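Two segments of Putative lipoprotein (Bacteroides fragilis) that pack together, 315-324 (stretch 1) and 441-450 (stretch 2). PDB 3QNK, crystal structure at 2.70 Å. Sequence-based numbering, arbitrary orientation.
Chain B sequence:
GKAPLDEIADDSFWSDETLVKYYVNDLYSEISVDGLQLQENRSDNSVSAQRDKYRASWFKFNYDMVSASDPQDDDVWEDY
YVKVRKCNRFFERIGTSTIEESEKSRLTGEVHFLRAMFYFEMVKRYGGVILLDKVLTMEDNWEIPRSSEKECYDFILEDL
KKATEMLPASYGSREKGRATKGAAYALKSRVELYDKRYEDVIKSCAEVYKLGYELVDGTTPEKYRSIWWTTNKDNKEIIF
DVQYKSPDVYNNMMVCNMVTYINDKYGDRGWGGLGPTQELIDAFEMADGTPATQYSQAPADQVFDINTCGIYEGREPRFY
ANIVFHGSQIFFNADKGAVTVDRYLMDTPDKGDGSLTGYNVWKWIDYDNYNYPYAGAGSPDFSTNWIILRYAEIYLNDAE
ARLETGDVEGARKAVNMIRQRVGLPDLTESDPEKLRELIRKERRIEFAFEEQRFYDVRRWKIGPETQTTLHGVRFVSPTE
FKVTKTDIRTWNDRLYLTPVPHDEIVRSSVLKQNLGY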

# COMPACT_ATOMS: atom_id res chain seq x y z
N ARG B 315 16.19 -38.19 15.99
CA ARG B 315 15.89 -36.85 16.50
C ARG B 315 14.59 -36.81 17.29
O ARG B 315 13.77 -37.73 17.20
CB ARG B 315 15.80 -35.85 15.34
CG ARG B 315 17.10 -35.61 14.58
CD ARG B 315 18.28 -35.13 15.41
NE ARG B 315 19.41 -34.97 14.52
CZ ARG B 315 19.95 -33.80 14.19
NH1 ARG B 315 19.55 -32.69 14.81
NH2 ARG B 315 20.92 -33.73 13.29
N GLU B 316 14.40 -35.74 18.08
CA GLU B 316 13.16 -35.54 18.86
C GLU B 316 11.97 -35.18 17.89
O GLU B 316 12.23 -34.67 16.80
CB GLU B 316 13.38 -34.46 19.93
CG GLU B 316 13.70 -33.09 19.37
CD GLU B 316 12.69 -32.00 19.68
OE1 GLU B 316 11.47 -32.27 19.70
OE2 GLU B 316 13.14 -30.85 19.89
N PRO B 317 10.68 -35.46 18.25
CA PRO B 317 9.57 -35.25 17.28
C PRO B 317 9.51 -33.90 16.55
O PRO B 317 9.12 -33.89 15.38
CB PRO B 317 8.33 -35.45 18.15
CG PRO B 317 8.74 -36.45 19.16
CD PRO B 317 10.17 -36.10 19.49
N ARG B 318 9.89 -32.77 17.20
CA ARG B 318 9.79 -31.42 16.59
C ARG B 318 10.71 -31.29 15.40
O ARG B 318 10.45 -30.46 14.53
CB ARG B 318 10.06 -30.31 17.60
CG ARG B 318 8.98 -30.19 18.69
CD ARG B 318 9.33 -29.19 19.77
NE ARG B 318 10.53 -29.55 20.51
CZ ARG B 318 10.98 -28.91 21.58
NH1 ARG B 318 10.31 -27.88 22.07
NH2 ARG B 318 12.09 -29.30 22.18
N PHE B 319 11.76 -32.14 15.31
CA PHE B 319 12.66 -32.11 14.18
C PHE B 319 11.90 -32.53 12.91
O PHE B 319 11.89 -31.77 11.94
CB PHE B 319 13.89 -33.00 14.41
CG PHE B 319 14.73 -33.17 13.17
CD1 PHE B 319 15.62 -32.17 12.78
CD2 PHE B 319 14.61 -34.30 12.37
CE1 PHE B 319 16.39 -32.32 11.63
CE2 PHE B 319 15.38 -34.44 11.21
CZ PHE B 319 16.27 -33.45 10.86
N TYR B 320 11.26 -33.71 12.93
CA TYR B 320 10.49 -34.29 11.81
C TYR B 320 9.21 -33.51 11.56
O TYR B 320 8.67 -33.55 10.46
CB TYR B 320 10.20 -35.79 12.05
CG TYR B 320 11.46 -36.59 12.31
CD1 TYR B 320 12.35 -36.89 11.28
CD2 TYR B 320 11.84 -36.92 13.61
CE1 TYR B 320 13.54 -37.56 11.53
CE2 TYR B 320 13.03 -37.60 13.87
CZ TYR B 320 13.88 -37.92 12.83
OH TYR B 320 15.07 -38.53 13.15
N ALA B 321 8.76 -32.76 12.57
CA ALA B 321 7.57 -31.93 12.51
C ALA B 321 7.84 -30.62 11.80
O ALA B 321 6.93 -30.06 11.20
CB ALA B 321 7.05 -31.65 13.91
N ASN B 322 9.08 -30.11 11.88
CA ASN B 322 9.45 -28.82 11.30
C ASN B 322 10.26 -28.88 10.00
O ASN B 322 10.19 -27.93 9.20
CB ASN B 322 10.32 -28.06 12.30
CG ASN B 322 9.60 -27.38 13.41
OD1 ASN B 322 9.44 -26.16 13.38
ND2 ASN B 322 9.25 -28.12 14.46
N ILE B 323 11.13 -29.91 9.85
CA ILE B 323 12.09 -29.94 8.76
C ILE B 323 11.76 -30.95 7.68
O ILE B 323 11.58 -32.14 7.97
CB ILE B 323 13.53 -30.19 9.36
CG1 ILE B 323 13.90 -29.22 10.52
CG2 ILE B 323 14.61 -30.21 8.30
CD1 ILE B 323 13.72 -27.67 10.28
N VAL B 324 11.75 -30.47 6.42
CA VAL B 324 11.66 -31.25 5.19
C VAL B 324 13.12 -31.36 4.72
O VAL B 324 13.75 -30.32 4.40
CB VAL B 324 10.70 -30.64 4.11
CG1 VAL B 324 10.72 -31.45 2.82
CG2 VAL B 324 9.29 -30.49 4.64
N LYS B 441 17.01 -21.74 24.18
CA LYS B 441 17.18 -22.79 23.18
C LYS B 441 15.80 -23.50 22.95
O LYS B 441 15.40 -23.68 21.80
CB LYS B 441 18.31 -23.77 23.56
N GLU B 442 15.06 -23.84 24.04
CA GLU B 442 13.74 -24.47 23.93
C GLU B 442 12.76 -23.60 23.16
O GLU B 442 11.97 -24.11 22.36
CB GLU B 442 13.13 -24.83 25.30
CG GLU B 442 13.54 -26.20 25.80
CD GLU B 442 13.20 -27.37 24.89
OE1 GLU B 442 12.06 -27.42 24.37
OE2 GLU B 442 14.09 -28.23 24.69
N ARG B 443 12.80 -22.30 23.42
CA ARG B 443 11.94 -21.35 22.75
C ARG B 443 12.19 -21.36 21.24
O ARG B 443 11.26 -21.29 20.44
CB ARG B 443 12.16 -19.95 23.31
CG ARG B 443 10.92 -19.11 23.11
CD ARG B 443 11.14 -17.64 23.32
NE ARG B 443 9.89 -16.96 23.04
CZ ARG B 443 8.97 -16.68 23.96
NH1 ARG B 443 9.19 -16.97 25.24
NH2 ARG B 443 7.84 -16.09 23.60
N ARG B 444 13.47 -21.45 20.86
CA ARG B 444 13.86 -21.42 19.47
C ARG B 444 13.28 -22.63 18.73
O ARG B 444 12.74 -22.45 17.64
CB ARG B 444 15.39 -21.37 19.33
CG ARG B 444 15.80 -21.30 17.87
CD ARG B 444 17.26 -21.53 17.68
NE ARG B 444 17.62 -21.28 16.29
CZ ARG B 444 18.86 -21.30 15.83
NH1 ARG B 444 19.87 -21.59 16.64
NH2 ARG B 444 19.10 -21.06 14.55
N ILE B 445 13.36 -23.83 19.31
CA ILE B 445 12.87 -25.05 18.70
C ILE B 445 11.34 -25.08 18.70
O ILE B 445 10.72 -25.46 17.70
CB ILE B 445 13.47 -26.27 19.43
CG1 ILE B 445 15.01 -26.31 19.33
CG2 ILE B 445 12.84 -27.59 18.98
CD1 ILE B 445 15.61 -26.41 17.87
N GLU B 446 10.74 -24.66 19.82
CA GLU B 446 9.30 -24.66 19.94
C GLU B 446 8.64 -23.75 18.94
O GLU B 446 7.62 -24.13 18.33
CB GLU B 446 8.87 -24.24 21.36
CG GLU B 446 7.40 -24.54 21.68
CD GLU B 446 7.00 -26.01 21.55
OE1 GLU B 446 7.89 -26.88 21.60
OE2 GLU B 446 5.81 -26.27 21.34
N PHE B 447 9.18 -22.54 18.82
CA PHE B 447 8.56 -21.52 18.00
C PHE B 447 9.26 -21.27 16.66
O PHE B 447 9.00 -20.23 16.05
CB PHE B 447 8.37 -20.23 18.83
CG PHE B 447 7.26 -20.47 19.81
CD1 PHE B 447 5.93 -20.54 19.38
CD2 PHE B 447 7.53 -20.71 21.15
CE1 PHE B 447 4.91 -20.86 20.27
CE2 PHE B 447 6.50 -21.00 22.05
CZ PHE B 447 5.20 -21.10 21.60
N ALA B 448 10.04 -22.26 16.15
CA ALA B 448 10.69 -22.11 14.85
C ALA B 448 9.63 -21.93 13.76
O ALA B 448 8.61 -22.61 13.78
CB ALA B 448 11.58 -23.32 14.56
N PHE B 449 9.82 -20.96 12.85
CA PHE B 449 8.95 -20.67 11.69
C PHE B 449 7.61 -20.12 12.12
O PHE B 449 6.66 -20.16 11.33
CB PHE B 449 8.80 -21.86 10.72
CG PHE B 449 10.17 -22.40 10.40
CD1 PHE B 449 11.11 -21.59 9.75
CD2 PHE B 449 10.58 -23.64 10.88
CE1 PHE B 449 12.41 -22.04 9.54
CE2 PHE B 449 11.89 -24.08 10.70
CZ PHE B 449 12.79 -23.29 10.00
N GLU B 450 7.56 -19.55 13.32
CA GLU B 450 6.32 -18.95 13.84
C GLU B 450 6.50 -17.46 14.06
O GLU B 450 5.83 -16.90 14.91
CB GLU B 450 5.86 -19.65 15.10
CG GLU B 450 5.17 -20.96 14.79
CD GLU B 450 4.64 -21.63 16.04
OE1 GLU B 450 3.46 -21.40 16.40
OE2 GLU B 450 5.45 -22.32 16.70

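A single buried arginine, Arg 318, gathers three carboxylates around its guanidinium: Glu 316 from its own stretch, and Glu 442 and Glu 446 from the other. Across the contact, Arg 318 NH1 donates to Glu 446 OE1 at 2.7 Å, a salt bridge near the plane of the guanidinium, where N-H bonds can point straight at an acceptor. Glu 442 OE1 receives two hydrogen bonds, from Arg 318 NH1 and from Arg 318 NH2, each 2.9 Å long; a further bond from Arg 318 NH2 to Glu 442 OE2, at 3.4 Å, is weak. Glu 442 and Glu 446 lie one helical turn apart, and although neither CA-to-CB bond points toward stretch 1, both side chains bend so that their ends come nearer to it.

Glu 316 holds the arginine from its own side. Glu 316 OE1 accepts from Arg 318 N at 3.0 Å, capping the N-terminus of the short helix, and also from Arg 318 NE at 3.0 Å; Glu 316 OE2 takes a bond from Arg 318 NH2, again 3.0 Å, in a salt bridge. The cap residue thus anchors both the backbone and the side chain of Arg 318.

Ile 445 covers one face of the guanidinium, its CG2 lying 3.4 Å from Arg 318 NE. A methyl suits this position because the guanidinium's N-H bonds lie in its plane, leaving the face free for a nonpolar neighbor. Ile 445 CG2 is also 3.4 Å from Glu 316 OE2, so the methyl packs against both members of the ion pair.

The backbones stay well apart. The axes of helices 317-322 and 441-446 approach no closer than 11.2 Å and run in broadly similar directions, 37° apart; long side chains bridge the space. The CA atoms of Arg 318 and Ile 445 are 7.4 Å apart, those of Asn 322 and Ala 448 7.7 Å.

Beyond the charged cluster, the contact continues at the type II turn from Phe 447 to Glu 450. Asn 322 ND2 donates to Arg 318 O at 2.6 Å, one turn back in its helix, while Asn 322 OD1 lies 3.7 Å from Ala 448 CB and 3.7 Å from Phe 449 CD2. Ile 323 CD1 meets Phe 449 CE2 at 4.1 Å, an apolar contact at the ring edge. Together the stretches bury 346 Å².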